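PDB 1X3L: hypothetical protein PH0495 from Pyrococcus horikoshii, which catalyses the ATP-dependent phosphorylation of D-glycerate to 2-phosphoglycerate, with magnesium as the preferred metal cofactor. Local coordinates for residues Phe365-Thr370 and Thr423-Ile428; Pro343-Ala348 and Gly369-Thr374. One frame throughout, in Å; residues are numbered along the deposited sequence.

Contact 1 (Phe365-Thr370 and Thr423-Ile428); sequences FDTDGT and TNVNSI
Thr367 sets its CB toward the loop Thr423-Asn426, and its hydroxyl makes two hydrogen bonds there, one given and one taken. Its OG1 sits between its own backbone N and carbonyl carbon (chi1 58°), and from there donates to Asn426 O at 2.6 Å, in the carbonyl plane and on a lone pair. The same OG1 accepts from Val425 N at 2.8 Å. Asn426 O also takes the backbone N of Thr367, which comes from above the carbonyl plane, so one carbonyl is held twice by one residue. Val425 crosses the threonine side chain at about a right angle and lays CG2 3.7 Å from Thr367 CG2.

Within the strands, Phe365 and Ile428 lie side by side and point the same way, with Phe365 CZ 4.0 Å from Ile428 CB. Two backbone bonds join this pair, Phe365 N to Ile428 O and Ile428 N to Phe365 O. Ala17 of helix 6-20 touches both side chains.

Asp366 and Ser427 share the other face of the sheet, where Ser427 OG lies 3.3 Å from Asp366 CG but has its polar partners in Glu329 and, probably, Asn344. Asp368 and Asn424 again run side by side, their carboxylate and amide planes 53° apart. A water lies between Asp366 OD1 and Asn424 OD1, close enough to bond to either, and each of those oxygens also closes an Asx turn, with Asp368 N and Asn426 N. Asp368 CA lies 3.2 Å from Thr423 O in a CA-H...O contact.

Strands 359-366 and 427-435 are thus antiparallel neighbours in the mixed sheet of the MOFRL region, and their pairing gives way here to loops tied by side chains. Asn424, in the loop before strand 427-435, brings this end of the strand pair close to Lys58, which by similarity probably binds substrate.

Contact 2 (Pro343-Ala348 and Gly369-Thr374); sequences PNQEIA and GTDGPT
Asp371 reaches across to the first turn of helix 343-351 and turns its carboxylate onto two successive backbone N-H groups. CG stands anti to the backbone N (chi1 -175°), which carries it to the helix start. Asn344 N gives to Asp371 OD1 at 3.0 Å, and Gln345 N to Asp371 OD2 at 2.9 Å. Both arrive on the syn side of their oxygen, the second farther out of the carboxylate plane. N-H groups at a helix start, which have no carbonyl of their own helix to bond to, would probably favour the charged form of this carboxylate.

Side-chain amides add to this grip. Gln345 NE2 donates to Asp371 OD2 at 3.0 Å from the anti side and from the opposite face of the carboxylate plane to Gln345 N. Asn344 ND2 makes only a weak bond to Asp371 OD1, its stronger partner probably being Ser427. An alanine at Asp371 would probably leave the N-H groups of Asn344 and Gln345 without their acceptor and leave the Gln345 amide less firmly fixed.

Van der Waals contact is slight: Pro343 CD rests 3.2 Å from the carboxylate oxygen Asp371 OD1. Within the loop, Thr374 OG1 donates to Asp371 O at 2.9 Å, which ties the backbone carbonyl of the aspartate to the far end of its segment.

The loop Gly369-Thr374 leads from strand 359-366 toward strand 378-382 and passes the start of helix 343-351. Around that helix, Gln345 packs on helix 405-411, Pro343 on Ala297 of helix 297-314, and Asn344 on Ala364 and Asp366 of strand 359-366.

In the fold
Contacts 1 and 2 share a piece of chain: Gly369 and Thr370 end one segment of contact 1 and begin the loop of contact 2. Their centres lie about 10 Å apart. Asn344 joins them directly, its ND2 lying 3.0 Å from Ser427 OG in a probable hydrogen bond, so the helix start of contact 2 touches the strand pair of contact 1. Of the two, contact 1 is nearer the likely active site: the side chain of Asn424 is about 6 Å from that of Lys58, inferred by similarity to bind substrate. Contact 2 lies away from that residue, where helix 343-351 meets the Asp366 and Ser427 face of the sheet.

Contact 1 (Phe365-Thr370 and Thr423-Ile428)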
loop_
_atom_site.group_PDB
_atom_site.type_symbol
_atom_site.label_atom_id
_atom_site.label_comp_id
_atom_site.label_asym_id
_atom_site.label_seq_id
_atom_site.Cartn_x
_atom_site.Cartn_y
_atom_site.Cartn_z
ATOM N N PHE A 365 3.511 -7.009 12.860
ATOM C CA PHE A 365 2.989 -7.807 11.763
ATOM C C PHE A 365 2.906 -7.055 10.446
ATOM O O PHE A 365 2.771 -5.837 10.420
ATOM C CB PHE A 365 1.595 -8.326 12.136
ATOM C CG PHE A 365 0.580 -7.234 12.348
ATOM C CD1 PHE A 365 -0.371 -6.948 11.371
ATOM C CD2 PHE A 365 0.584 -6.480 13.516
ATOM C CE1 PHE A 365 -1.305 -5.923 11.557
ATOM C CE2 PHE A 365 -0.343 -5.454 13.711
ATOM C CZ PHE A 365 -1.287 -5.177 12.729
ATOM N N ASP A 366 2.980 -7.805 9.353
ATOM C CA ASP A 366 2.885 -7.240 8.015
ATOM C C ASP A 366 1.425 -7.435 7.594
ATOM O O ASP A 366 0.919 -8.561 7.619
ATOM C CB ASP A 366 3.803 -8.002 7.058
ATOM C CG ASP A 366 4.138 -7.207 5.813
ATOM O OD1 ASP A 366 3.213 -6.638 5.194
ATOM O OD2 ASP A 366 5.334 -7.160 5.449
ATOM N N THR A 367 0.752 -6.353 7.216
ATOM C CA THR A 367 -0.649 -6.450 6.828
ATOM C C THR A 367 -0.907 -7.264 5.564
ATOM O O THR A 367 -2.060 -7.557 5.256
ATOM C CB THR A 367 -1.297 -5.055 6.652
ATOM O OG1 THR A 367 -0.566 -4.305 5.674
ATOM C CG2 THR A 367 -1.298 -4.299 7.989
ATOM N N ASP A 368 0.138 -7.635 4.825
ATOM C CA ASP A 368 -0.106 -8.433 3.626
ATOM C C ASP A 368 -0.168 -9.920 3.950
ATOM O O ASP A 368 -0.351 -10.744 3.060
ATOM C CB ASP A 368 0.930 -8.162 2.518
ATOM C CG ASP A 368 2.320 -8.659 2.856
ATOM O OD1 ASP A 368 2.470 -9.536 3.731
ATOM O OD2 ASP A 368 3.276 -8.176 2.215
ATOM N N GLY A 369 -0.006 -10.261 5.227
ATOM C CA GLY A 369 -0.104 -11.655 5.627
ATOM C C GLY A 369 1.155 -12.493 5.701
ATOM O O GLY A 369 1.128 -13.587 6.274
ATOM N N THR A 370 2.250 -12.013 5.120
ATOM C CA THR A 370 3.500 -12.763 5.171
ATOM C C THR A 370 4.629 -11.872 5.651
ATOM O O THR A 370 4.614 -10.656 5.454
ATOM C CB THR A 370 3.876 -13.364 3.795
ATOM O OG1 THR A 370 3.998 -12.318 2.828
ATOM C CG2 THR A 370 2.807 -14.354 3.333
ATOM N N THR A 423 -5.067 -7.670 1.438
ATOM C CA THR A 423 -4.639 -6.278 1.340
ATOM C C THR A 423 -3.156 -6.095 1.647
ATOM O O THR A 423 -2.431 -7.069 1.873
ATOM C CB THR A 423 -5.461 -5.378 2.287
ATOM O OG1 THR A 423 -5.085 -4.008 2.084
ATOM C CG2 THR A 423 -5.227 -5.772 3.745
ATOM N N ASN A 424 -2.708 -4.843 1.643
ATOM C CA ASN A 424 -1.315 -4.535 1.931
ATOM C C ASN A 424 -1.061 -3.053 2.161
ATOM O O ASN A 424 -1.054 -2.255 1.221
ATOM C CB ASN A 424 -0.409 -5.037 0.797
ATOM C CG ASN A 424 1.055 -4.671 1.009
ATOM O OD1 ASN A 424 1.497 -4.445 2.135
ATOM N ND2 ASN A 424 1.815 -4.624 -0.079
ATOM N N VAL A 425 -0.871 -2.688 3.424
ATOM C CA VAL A 425 -0.566 -1.310 3.778
ATOM C C VAL A 425 0.686 -1.341 4.645
ATOM O O VAL A 425 0.878 -0.505 5.524
ATOM C CB VAL A 425 -1.734 -0.623 4.531
ATOM C CG1 VAL A 425 -2.934 -0.493 3.593
ATOM C CG2 VAL A 425 -2.106 -1.411 5.769
ATOM N N ASN A 426 1.527 -2.333 4.371
ATOM C CA ASN A 426 2.815 -2.577 5.032
ATOM C C ASN A 426 2.665 -3.019 6.500
ATOM O O ASN A 426 1.681 -3.629 6.896
ATOM C CB ASN A 426 3.640 -1.292 4.957
ATOM C CG ASN A 426 4.100 -1.074 3.539
ATOM O OD1 ASN A 426 4.543 -1.991 2.852
ATOM N ND2 ASN A 426 3.986 0.188 3.092
ATOM N N SER A 427 3.671 -2.739 7.325
ATOM C CA SER A 427 3.673 -3.254 8.692
ATOM C C SER A 427 3.371 -2.310 9.839
ATOM O O SER A 427 3.547 -1.096 9.737
ATOM C CB SER A 427 5.012 -3.938 8.968
ATOM O OG SER A 427 5.237 -4.992 8.050
ATOM N N ILE A 428 2.938 -2.904 10.949
ATOM C CA ILE A 428 2.616 -2.156 12.151
ATOM C C ILE A 428 3.099 -2.887 13.392
ATOM O O ILE A 428 3.011 -4.119 13.476
ATOM C CB ILE A 428 1.098 -1.951 12.305
ATOM C CG1 ILE A 428 0.542 -1.215 11.089
ATOM C CG2 ILE A 428 0.808 -1.187 13.600
ATOM C CD1 ILE A 428 -0.981 -1.135 11.054
HETATM O O HOH W 1 3.861 -5.383 2.978
HETATM O O HOH W 2 -2.516 -9.603 0.665
#

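Contact 2 (Pro343-Ala348 and Gly369-Thr374)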
loop_
_atom_site.group_PDB
_atom_site.type_symbol
_atom_site.label_atom_id
_atom_site.label_comp_id
_atom_site.label_asym_id
_atom_site.label_seq_id
_atom_site.Cartn_x
_atom_site.Cartn_y
_atom_site.Cartn_z
ATOM N N PRO A 343 11.318 -9.619 8.940
ATOM C CA PRO A 343 11.409 -8.354 9.684
ATOM C C PRO A 343 10.608 -8.295 10.989
ATOM O O PRO A 343 11.180 -8.158 12.070
ATOM C CB PRO A 343 10.924 -7.316 8.671
ATOM C CG PRO A 343 11.266 -7.937 7.339
ATOM C CD PRO A 343 10.870 -9.380 7.555
ATOM N N ASN A 344 9.288 -8.397 10.883
ATOM C CA ASN A 344 8.432 -8.305 12.066
ATOM C C ASN A 344 8.741 -9.398 13.099
ATOM O O ASN A 344 8.676 -9.187 14.303
ATOM C CB ASN A 344 6.978 -8.414 11.608
ATOM C CG ASN A 344 6.594 -7.147 10.893
ATOM O OD1 ASN A 344 6.719 -6.047 11.419
ATOM N ND2 ASN A 344 6.129 -7.318 9.644
ATOM N N GLN A 345 9.116 -10.589 12.647
ATOM C CA GLN A 345 9.479 -11.635 13.592
ATOM C C GLN A 345 10.746 -11.218 14.337
ATOM O O GLN A 345 10.891 -11.498 15.528
ATOM C CB GLN A 345 9.714 -12.953 12.864
ATOM C CG GLN A 345 8.443 -13.547 12.267
ATOM C CD GLN A 345 8.747 -14.658 11.290
ATOM O OE1 GLN A 345 9.225 -15.728 11.673
ATOM N NE2 GLN A 345 8.489 -14.405 10.013
ATOM N N GLU A 346 11.662 -10.538 13.653
ATOM C CA GLU A 346 12.883 -10.112 14.331
ATOM C C GLU A 346 12.631 -8.927 15.263
ATOM O O GLU A 346 13.288 -8.797 16.291
ATOM C CB GLU A 346 13.998 -9.802 13.317
ATOM C CG GLU A 346 14.766 -11.062 12.917
ATOM C CD GLU A 346 16.096 -10.783 12.228
ATOM O OE1 GLU A 346 16.694 -9.716 12.481
ATOM O OE2 GLU A 346 16.556 -11.649 11.447
ATOM N N ILE A 347 11.670 -8.075 14.917
ATOM C CA ILE A 347 11.334 -6.944 15.778
ATOM C C ILE A 347 10.838 -7.506 17.108
ATOM O O ILE A 347 11.309 -7.122 18.184
ATOM C CB ILE A 347 10.192 -6.087 15.186
ATOM C CG1 ILE A 347 10.704 -5.256 14.005
ATOM C CG2 ILE A 347 9.596 -5.198 16.276
ATOM C CD1 ILE A 347 9.616 -4.424 13.332
ATOM N N ALA A 348 9.872 -8.416 17.017
ATOM C CA ALA A 348 9.277 -9.047 18.191
ATOM C C ALA A 348 10.295 -9.795 19.045
ATOM O O ALA A 348 10.364 -9.596 20.259
ATOM C CB ALA A 348 8.176 -10.013 17.754
ATOM N N GLY A 369 -0.006 -10.261 5.227
ATOM C CA GLY A 369 -0.104 -11.655 5.627
ATOM C C GLY A 369 1.155 -12.493 5.701
ATOM O O GLY A 369 1.128 -13.587 6.274
ATOM N N THR A 370 2.250 -12.013 5.120
ATOM C CA THR A 370 3.500 -12.763 5.171
ATOM C C THR A 370 4.629 -11.872 5.651
ATOM O O THR A 370 4.614 -10.656 5.454
ATOM C CB THR A 370 3.876 -13.364 3.795
ATOM O OG1 THR A 370 3.998 -12.318 2.828
ATOM C CG2 THR A 370 2.807 -14.354 3.333
ATOM N N ASP A 371 5.617 -12.492 6.276
ATOM C CA ASP A 371 6.764 -11.780 6.823
ATOM C C ASP A 371 7.983 -12.616 6.444
ATOM O O ASP A 371 8.141 -13.740 6.915
ATOM C CB ASP A 371 6.597 -11.693 8.344
ATOM C CG ASP A 371 7.667 -10.856 9.015
ATOM O OD1 ASP A 371 7.839 -9.672 8.644
ATOM O OD2 ASP A 371 8.330 -11.388 9.927
ATOM N N GLY A 372 8.839 -12.074 5.585
ATOM C CA GLY A 372 9.997 -12.835 5.150
ATOM C C GLY A 372 9.493 -13.999 4.308
ATOM O O GLY A 372 8.334 -13.986 3.886
ATOM N N PRO A 373 10.328 -15.012 4.035
ATOM C CA PRO A 373 9.904 -16.167 3.232
ATOM C C PRO A 373 9.200 -17.206 4.109
ATOM O O PRO A 373 9.595 -18.373 4.144
ATOM C CB PRO A 373 11.222 -16.691 2.676
ATOM C CG PRO A 373 12.146 -16.475 3.847
ATOM C CD PRO A 373 11.776 -15.076 4.317
ATOM N N THR A 374 8.169 -16.774 4.830
ATOM C CA THR A 374 7.425 -17.674 5.705
ATOM C C THR A 374 5.936 -17.403 5.583
ATOM O O THR A 374 5.523 -16.441 4.940
ATOM C CB THR A 374 7.812 -17.484 7.183
ATOM O OG1 THR A 374 7.136 -16.332 7.705
ATOM C CG2 THR A 374 9.322 -17.290 7.320
#